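Local coordinates for catalytic domain of the nuclear inclusion protein A (nia) (Tobacco etch virus, PDB 1LVM) that probably cuts the viral polyprotein at sequence-specific sites, as a chymotrypsin-like cysteine protease of the C4 family, at residues A[17-22]-A[118-123]; A[21-26]-A[129-134]. The protein carries 1 engineered substitution. All coordinates share one frame; numbering follows the deposited sequence.

Interaction 1 of 2, residues A[17-22]-A[118-123]; sequences RDYNPI and CLVTTN
The thiol of Cys118 approaches the hydroxyl end of the Tyr19 ring obliquely, a sulfur-aromatic contact at 4.4 Å from SG to the ring centroid and 38° off the ring normal. SG lies beside that end, 3.7 Å from Tyr19 OH and 3.8 Å from Tyr19 CE1. Two residues along the strand, and on the same side of the ring plane, Val120 CG2 meets the root of the ring, 3.7 Å from Tyr19 CD1. A tyrosine suits this place because its ring is long enough to span both partners. Its chi1 of -71° turns CG away from the carbonyl carbon and lays the ring along the strand. Beyond the opposite face of the ring, Arg17 CG sits toward the rim.

Val120 divides its branches between two neighbours: CG2 serves the tyrosine, while CG1 reaches Ile22 CG2 at 4.1 Å, the two side chains meeting at about a right angle. Ile22 also touches Pro162 and Val164 of strand 162-165, which pairs with strand 116-123 in the six-stranded barrel of this two-barrel, chymotrypsin-like fold. The short helix 20-23 thus rests on two adjacent barrel strands.

Asp18 shapes the approach to that helix. Its OD1 accepts from Asn20 N at 2.9 Å, a capping bond, and from Asn20 ND2 at 2.6 Å, the two donors arriving from opposite faces of the carboxylate plane. An aspartate fits here because one oxygen can take both N-H groups.

Tyr19, Ile22, Cys118 and Val120 therefore meet through dispersion and a polarisable sulfur, forces that probably tolerate small shifts better than hydrogen bonds do; just beyond them, Thr122 OG1 adds a directional bond to Ser23 O.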
ATOM      1  N   ARG A  17      17.430  10.813  -3.793  1.00 16.55           N
ATOM      2  CA  ARG A  17      16.427  10.344  -4.772  1.00 18.68           C
ATOM      3  C   ARG A  17      15.169  11.216  -4.547  1.00 16.26           C
ATOM      4  O   ARG A  17      14.865  11.597  -3.408  1.00 16.03           O
ATOM      5  CB  ARG A  17      16.045   8.905  -4.520  1.00 16.62           C
ATOM      6  CG  ARG A  17      15.041   8.424  -5.566  1.00 17.83           C
ATOM      7  CD  ARG A  17      14.745   6.886  -5.477  1.00 14.09           C
ATOM      8  NE  ARG A  17      15.913   6.047  -5.682  1.00 18.41           N
ATOM      9  CZ  ARG A  17      16.395   5.651  -6.869  1.00 16.75           C
ATOM     10  NH1 ARG A  17      15.816   5.998  -7.982  1.00 20.10           N
ATOM     11  NH2 ARG A  17      17.495   4.906  -6.919  1.00 26.65           N
ATOM     12  N   ASP A  18      14.444  11.508  -5.626  1.00 12.55           N
ATOM     13  CA  ASP A  18      13.250  12.328  -5.486  1.00 14.08           C
ATOM     14  C   ASP A  18      12.082  11.342  -5.299  1.00 17.64           C
ATOM     15  O   ASP A  18      11.736  10.647  -6.239  1.00 14.77           O
ATOM     16  CB  ASP A  18      13.012  13.131  -6.774  1.00 12.01           C
ATOM     17  CG  ASP A  18      11.940  14.156  -6.610  1.00 17.00           C
ATOM     18  OD1 ASP A  18      11.187  14.075  -5.617  1.00 19.11           O
ATOM     19  OD2 ASP A  18      11.866  15.076  -7.474  1.00 19.90           O
ATOM     20  N   TYR A  19      11.468  11.323  -4.111  1.00 14.49           N
ATOM     21  CA  TYR A  19      10.386  10.389  -3.844  1.00 16.25           C
ATOM     22  C   TYR A  19       9.061  11.099  -4.047  1.00 16.15           C
ATOM     23  O   TYR A  19       8.003  10.516  -3.822  1.00 16.44           O
ATOM     24  CB  TYR A  19      10.490   9.848  -2.385  1.00 16.06           C
ATOM     25  CG  TYR A  19      11.638   8.928  -2.187  1.00 17.83           C
ATOM     26  CD1 TYR A  19      11.570   7.593  -2.600  1.00 15.74           C
ATOM     27  CD2 TYR A  19      12.880   9.393  -1.632  1.00 14.31           C
ATOM     28  CE1 TYR A  19      12.661   6.754  -2.449  1.00 16.23           C
ATOM     29  CE2 TYR A  19      13.973   8.509  -1.522  1.00 13.80           C
ATOM     30  CZ  TYR A  19      13.862   7.245  -1.904  1.00 12.51           C
ATOM     31  OH  TYR A  19      14.946   6.362  -1.800  1.00 13.81           O
ATOM     32  N   ASN A  20       9.100  12.368  -4.443  1.00 16.20           N
ATOM     33  CA  ASN A  20       7.837  13.100  -4.611  1.00 14.90           C
ATOM     34  C   ASN A  20       6.930  12.520  -5.688  1.00 12.68           C
ATOM     35  O   ASN A  20       5.716  12.605  -5.541  1.00 21.94           O
ATOM     36  CB  ASN A  20       8.152  14.570  -4.834  1.00 15.26           C
ATOM     37  CG  ASN A  20       8.764  15.173  -3.565  1.00 17.41           C
ATOM     38  OD1 ASN A  20       8.071  15.417  -2.543  1.00 17.66           O
ATOM     39  ND2 ASN A  20      10.090  15.386  -3.611  1.00 20.75           N
ATOM     40  N   PRO A  21       7.504  11.911  -6.761  1.00 14.07           N
ATOM     41  CA  PRO A  21       6.610  11.354  -7.776  1.00 14.31           C
ATOM     42  C   PRO A  21       5.797  10.204  -7.173  1.00 19.90           C
ATOM     43  O   PRO A  21       4.678   9.934  -7.588  1.00 19.37           O
ATOM     44  CB  PRO A  21       7.562  10.874  -8.854  1.00 12.32           C
ATOM     45  CG  PRO A  21       8.709  11.928  -8.788  1.00 13.19           C
ATOM     46  CD  PRO A  21       8.886  12.047  -7.283  1.00 16.40           C
ATOM     47  N   ILE A  22       6.380   9.493  -6.224  1.00 10.68           N
ATOM     48  CA  ILE A  22       5.620   8.433  -5.557  1.00 16.74           C
ATOM     49  C   ILE A  22       4.677   9.034  -4.520  1.00 17.98           C
ATOM     50  O   ILE A  22       3.457   8.738  -4.484  1.00 11.21           O
ATOM     51  CB  ILE A  22       6.564   7.405  -4.857  1.00 13.76           C
ATOM     52  CG1 ILE A  22       7.230   6.536  -5.891  1.00  9.95           C
ATOM     53  CG2 ILE A  22       5.739   6.532  -3.896  1.00 14.40           C
ATOM     54  CD1 ILE A  22       8.396   5.664  -5.331  1.00 13.24           C
ATOM     55  N   CYS A 118      12.954   1.669   1.745  1.00 10.55           N
ATOM     56  CA  CYS A 118      12.505   2.657   2.703  1.00 13.09           C
ATOM     57  C   CYS A 118      10.978   2.753   2.506  1.00 14.52           C
ATOM     58  O   CYS A 118      10.388   2.252   1.540  1.00 16.19           O
ATOM     59  CB  CYS A 118      13.182   4.049   2.495  1.00 18.75           C
ATOM     60  SG  CYS A 118      12.815   4.737   0.822  1.00 16.48           S
ATOM     61  N   LEU A 119      10.345   3.328   3.487  1.00 14.72           N
ATOM     62  CA  LEU A 119       8.921   3.489   3.486  1.00 16.09           C
ATOM     63  C   LEU A 119       8.610   4.936   3.173  1.00 15.36           C
ATOM     64  O   LEU A 119       9.101   5.853   3.829  1.00 14.30           O
ATOM     65  CB  LEU A 119       8.359   3.128   4.858  1.00 11.73           C
ATOM     66  CG  LEU A 119       6.829   3.169   5.015  1.00 18.90           C
ATOM     67  CD1 LEU A 119       6.228   2.023   4.281  1.00 20.69           C
ATOM     68  CD2 LEU A 119       6.437   3.045   6.464  1.00 29.86           C
ATOM     69  N   VAL A 120       7.714   5.128   2.216  1.00 17.96           N
ATOM     70  CA  VAL A 120       7.343   6.464   1.757  1.00 12.28           C
ATOM     71  C   VAL A 120       5.930   6.788   2.053  1.00 18.59           C
ATOM     72  O   VAL A 120       5.067   5.940   1.866  1.00 15.54           O
ATOM     73  CB  VAL A 120       7.607   6.578   0.223  1.00 12.62           C
ATOM     74  CG1 VAL A 120       7.088   8.023  -0.336  1.00 15.45           C
ATOM     75  CG2 VAL A 120       9.153   6.459   0.033  1.00 12.08           C
ATOM     76  N   THR A 121       5.685   7.988   2.574  1.00 15.27           N
ATOM     77  CA  THR A 121       4.341   8.375   2.852  1.00 18.82           C
ATOM     78  C   THR A 121       4.122   9.829   2.468  1.00 16.57           C
ATOM     79  O   THR A 121       4.994  10.474   1.928  1.00 16.74           O
ATOM     80  CB  THR A 121       3.993   8.107   4.349  1.00 24.89           C
ATOM     81  OG1 THR A 121       4.749   8.946   5.237  1.00 23.22           O
ATOM     82  CG2 THR A 121       4.313   6.661   4.695  1.00 30.67           C
ATOM     83  N   THR A 122       2.927  10.333   2.773  1.00 19.84           N
ATOM     84  CA  THR A 122       2.562  11.698   2.454  1.00 18.88           C
ATOM     85  C   THR A 122       1.812  12.204   3.712  1.00 26.58           C
ATOM     86  O   THR A 122       0.991  11.480   4.301  1.00 35.99           O
ATOM     87  CB  THR A 122       1.564  11.769   1.234  1.00 19.58           C
ATOM     88  OG1 THR A 122       2.178  11.167   0.087  1.00 40.54           O
ATOM     89  CG2 THR A 122       1.285  13.212   0.849  1.00 15.91           C
ATOM     90  N   ASN A 123       2.101  13.423   4.083  1.00 28.82           N
ATOM     91  CA  ASN A 123       1.436  14.047   5.207  1.00 78.21           C
ATOM     92  C   ASN A 123       0.321  14.953   4.655  1.00 49.29           C
ATOM     93  O   ASN A 123       0.586  15.968   3.947  1.00 36.50           O
ATOM     94  CB  ASN A 123       2.424  14.877   6.029  1.00 93.94           C
ATOM     95  CG  ASN A 123       1.835  15.341   7.353  1.00 93.68           C
ATOM     96  OD1 ASN A 123       0.666  15.117   7.629  1.00 44.79           O
ATOM     97  ND2 ASN A 123       2.644  15.989   8.171  1.00 38.02           N
TER

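Interaction 2 of 2, residues A[21-26]-A[129-134]; sequences PISSTI and MSSMVS
Met129 has CG between its own backbone N and carbonyl carbon (chi1 54°), runs extended through chi2, and then bends at SD (chi3 -90°), which carries its terminal methyl to the turn that begins at Ser23. There CE lies 3.6 Å from Ser24 CA and 3.6 Å from Ser23 O. A flexible thioether suits such a reach from a partly exposed loop, although this side chain is poorly ordered.

Beside it, Ser23 CB faces Ser131 CB; the modelled spacing is too tight to be trusted in detail. The backbones come close here, Ser23 CA and Ser131 CA being 5.4 Å apart, which small serine side chains permit. Their hydroxyls turn elsewhere: Ser131 OG bonds to Asn20 OD1 and Ser23 OG to Tyr19 O.

Ser23 to Ile26 form a type I beta turn, closed by Ile26 N to Ser23 O at 3.1 Å, through which the chain passes into strand 26-33 of the N-terminal barrel. Thr25 ties the turn back to the residue before it. Its OG1 meets Ile22 O at 2.7 Å in the carbonyl plane, on a lone pair, and its N bonds to the same oxygen at 2.9 Å. Ser24, itself partly exposed, bonds back through OG to Asn20 O.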
ATOM      1  N   PRO A  21       7.504  11.911  -6.761  1.00 14.07           N
ATOM      2  CA  PRO A  21       6.610  11.354  -7.776  1.00 14.31           C
ATOM      3  C   PRO A  21       5.797  10.204  -7.173  1.00 19.90           C
ATOM      4  O   PRO A  21       4.678   9.934  -7.588  1.00 19.37           O
ATOM      5  CB  PRO A  21       7.562  10.874  -8.854  1.00 12.32           C
ATOM      6  CG  PRO A  21       8.709  11.928  -8.788  1.00 13.19           C
ATOM      7  CD  PRO A  21       8.886  12.047  -7.283  1.00 16.40           C
ATOM      8  N   ILE A  22       6.380   9.493  -6.224  1.00 10.68           N
ATOM      9  CA  ILE A  22       5.620   8.433  -5.557  1.00 16.74           C
ATOM     10  C   ILE A  22       4.677   9.034  -4.520  1.00 17.98           C
ATOM     11  O   ILE A  22       3.457   8.738  -4.484  1.00 11.21           O
ATOM     12  CB  ILE A  22       6.564   7.405  -4.857  1.00 13.76           C
ATOM     13  CG1 ILE A  22       7.230   6.536  -5.891  1.00  9.95           C
ATOM     14  CG2 ILE A  22       5.739   6.532  -3.896  1.00 14.40           C
ATOM     15  CD1 ILE A  22       8.396   5.664  -5.331  1.00 13.24           C
ATOM     16  N   SER A  23       5.180   9.921  -3.655  1.00 14.52           N
ATOM     17  CA  SER A  23       4.286  10.434  -2.604  1.00 13.39           C
ATOM     18  C   SER A  23       3.145  11.238  -3.164  1.00 19.62           C
ATOM     19  O   SER A  23       2.087  11.273  -2.545  1.00 13.30           O
ATOM     20  CB  SER A  23       5.046  11.294  -1.547  1.00 25.31           C
ATOM     21  OG  SER A  23       5.760  12.261  -2.213  1.00 34.63           O
ATOM     22  N   SER A  24       3.329  11.833  -4.344  1.00 14.98           N
ATOM     23  CA  SER A  24       2.250  12.642  -4.919  1.00 15.64           C
ATOM     24  C   SER A  24       1.090  11.757  -5.388  1.00 15.36           C
ATOM     25  O   SER A  24      -0.020  12.248  -5.651  1.00 15.60           O
ATOM     26  CB  SER A  24       2.769  13.556  -6.054  1.00 17.14           C
ATOM     27  OG  SER A  24       3.264  12.804  -7.129  1.00 22.86           O
ATOM     28  N   THR A  25       1.319  10.453  -5.451  1.00 11.88           N
ATOM     29  CA  THR A  25       0.228   9.539  -5.879  1.00 11.24           C
ATOM     30  C   THR A  25      -0.443   8.849  -4.698  1.00 20.21           C
ATOM     31  O   THR A  25      -1.431   8.109  -4.884  1.00 13.86           O
ATOM     32  CB  THR A  25       0.717   8.413  -6.786  1.00 11.00           C
ATOM     33  OG1 THR A  25       1.541   7.504  -6.014  1.00 16.10           O
ATOM     34  CG2 THR A  25       1.558   8.966  -7.934  1.00 15.74           C
ATOM     35  N   ILE A  26       0.066   9.066  -3.498  1.00 16.40           N
ATOM     36  CA  ILE A  26      -0.535   8.405  -2.329  1.00 12.35           C
ATOM     37  C   ILE A  26      -1.844   9.062  -1.908  1.00 16.27           C
ATOM     38  O   ILE A  26      -1.990  10.287  -1.999  1.00 14.97           O
ATOM     39  CB  ILE A  26       0.484   8.404  -1.167  1.00 12.23           C
ATOM     40  CG1 ILE A  26       1.649   7.547  -1.580  1.00 12.83           C
ATOM     41  CG2 ILE A  26      -0.239   8.014   0.173  1.00 13.98           C
ATOM     42  CD1 ILE A  26       2.804   7.535  -0.520  1.00 18.96           C
ATOM     43  N   MET A 129      -0.225  18.734   1.259  1.00 85.22           N
ATOM     44  CA  MET A 129       0.330  17.423   1.524  1.00 56.71           C
ATOM     45  C   MET A 129       1.836  17.462   1.255  1.00 72.21           C
ATOM     46  O   MET A 129       2.287  18.025   0.267  1.00 83.91           O
ATOM     47  CB  MET A 129      -0.317  16.396   0.607  1.00 87.05           C
ATOM     48  CG  MET A 129      -0.211  16.794  -0.861  1.00 68.36           C
ATOM     49  SD  MET A 129      -0.869  15.580  -2.036  1.00 93.88           S
ATOM     50  CE  MET A 129       0.576  14.587  -2.358  1.00 39.54           C
ATOM     51  N   SER A 130       2.599  16.861   2.152  1.00 24.75           N
ATOM     52  CA  SER A 130       4.043  16.781   2.062  1.00 25.91           C
ATOM     53  C   SER A 130       4.567  15.322   2.126  1.00 36.92           C
ATOM     54  O   SER A 130       4.105  14.520   2.952  1.00 32.71           O
ATOM     55  CB  SER A 130       4.642  17.538   3.222  1.00 30.44           C
ATOM     56  OG  SER A 130       3.979  17.057   4.364  1.00 43.83           O
ATOM     57  N   SER A 131       5.517  15.014   1.241  1.00 30.00           N
ATOM     58  CA  SER A 131       6.177  13.721   1.170  1.00 28.30           C
ATOM     59  C   SER A 131       7.094  13.395   2.363  1.00 42.83           C
ATOM     60  O   SER A 131       7.793  14.294   2.841  1.00 20.26           O
ATOM     61  CB  SER A 131       6.991  13.719  -0.092  1.00 19.74           C
ATOM     62  OG  SER A 131       7.905  14.795  -0.083  1.00 50.74           O
ATOM     63  N   MET A 132       7.148  12.115   2.788  1.00 16.96           N
ATOM     64  CA  MET A 132       7.949  11.704   3.939  1.00 12.88           C
ATOM     65  C   MET A 132       8.647  10.406   3.590  1.00 17.09           C
ATOM     66  O   MET A 132       8.047   9.594   2.903  1.00 16.93           O
ATOM     67  CB  MET A 132       7.011  11.558   5.115  1.00 14.68           C
ATOM     68  CG  MET A 132       6.185  12.844   5.294  1.00 25.76           C
ATOM     69  SD  MET A 132       5.065  12.811   6.731  1.00 34.02           S
ATOM     70  CE  MET A 132       5.966  12.350   7.863  1.00 17.55           C
ATOM     71  N   VAL A 133       9.904  10.229   4.037  1.00 15.07           N
ATOM     72  CA  VAL A 133      10.688   9.035   3.709  1.00 12.12           C
ATOM     73  C   VAL A 133      11.350   8.591   4.983  1.00 14.79           C
ATOM     74  O   VAL A 133      11.863   9.403   5.771  1.00 18.30           O
ATOM     75  CB  VAL A 133      11.800   9.367   2.727  1.00 23.05           C
ATOM     76  CG1 VAL A 133      12.361   8.061   2.087  1.00 21.96           C
ATOM     77  CG2 VAL A 133      11.245  10.238   1.641  1.00 29.89           C
ATOM     78  N   SER A 134      11.358   7.282   5.168  1.00 12.51           N
ATOM     79  CA  SER A 134      11.874   6.724   6.396  1.00 16.20           C
ATOM     80  C   SER A 134      13.319   6.356   6.215  1.00 14.59           C
ATOM     81  O   SER A 134      13.895   6.467   5.142  1.00 14.94           O
ATOM     82  CB  SER A 134      11.091   5.433   6.751  1.00 20.30           C
ATOM     83  OG  SER A 134      11.548   4.390   5.898  1.00 14.22           O
TER

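How the interactions relate
Interactions 1 and 2 lie side by side, their centres about 4 Å apart, and share Pro21 and Ile22. Along the chain, the stretch 17-26 comes first; about a hundred residues later, 118-123 and 129-134 follow as consecutive antiparallel neighbours in the six-stranded barrel. Helix 20-23 serves both contacts and packs against both strands. A probable backbone hydrogen bond between Asn123 N and Ser130 O ties the strand of one contact to that of the other. Since the chain then runs into strand 26-33 of the other sheet, the N-terminal segment packs on the second barrel just before entering the first, and so lies where the two barrels meet.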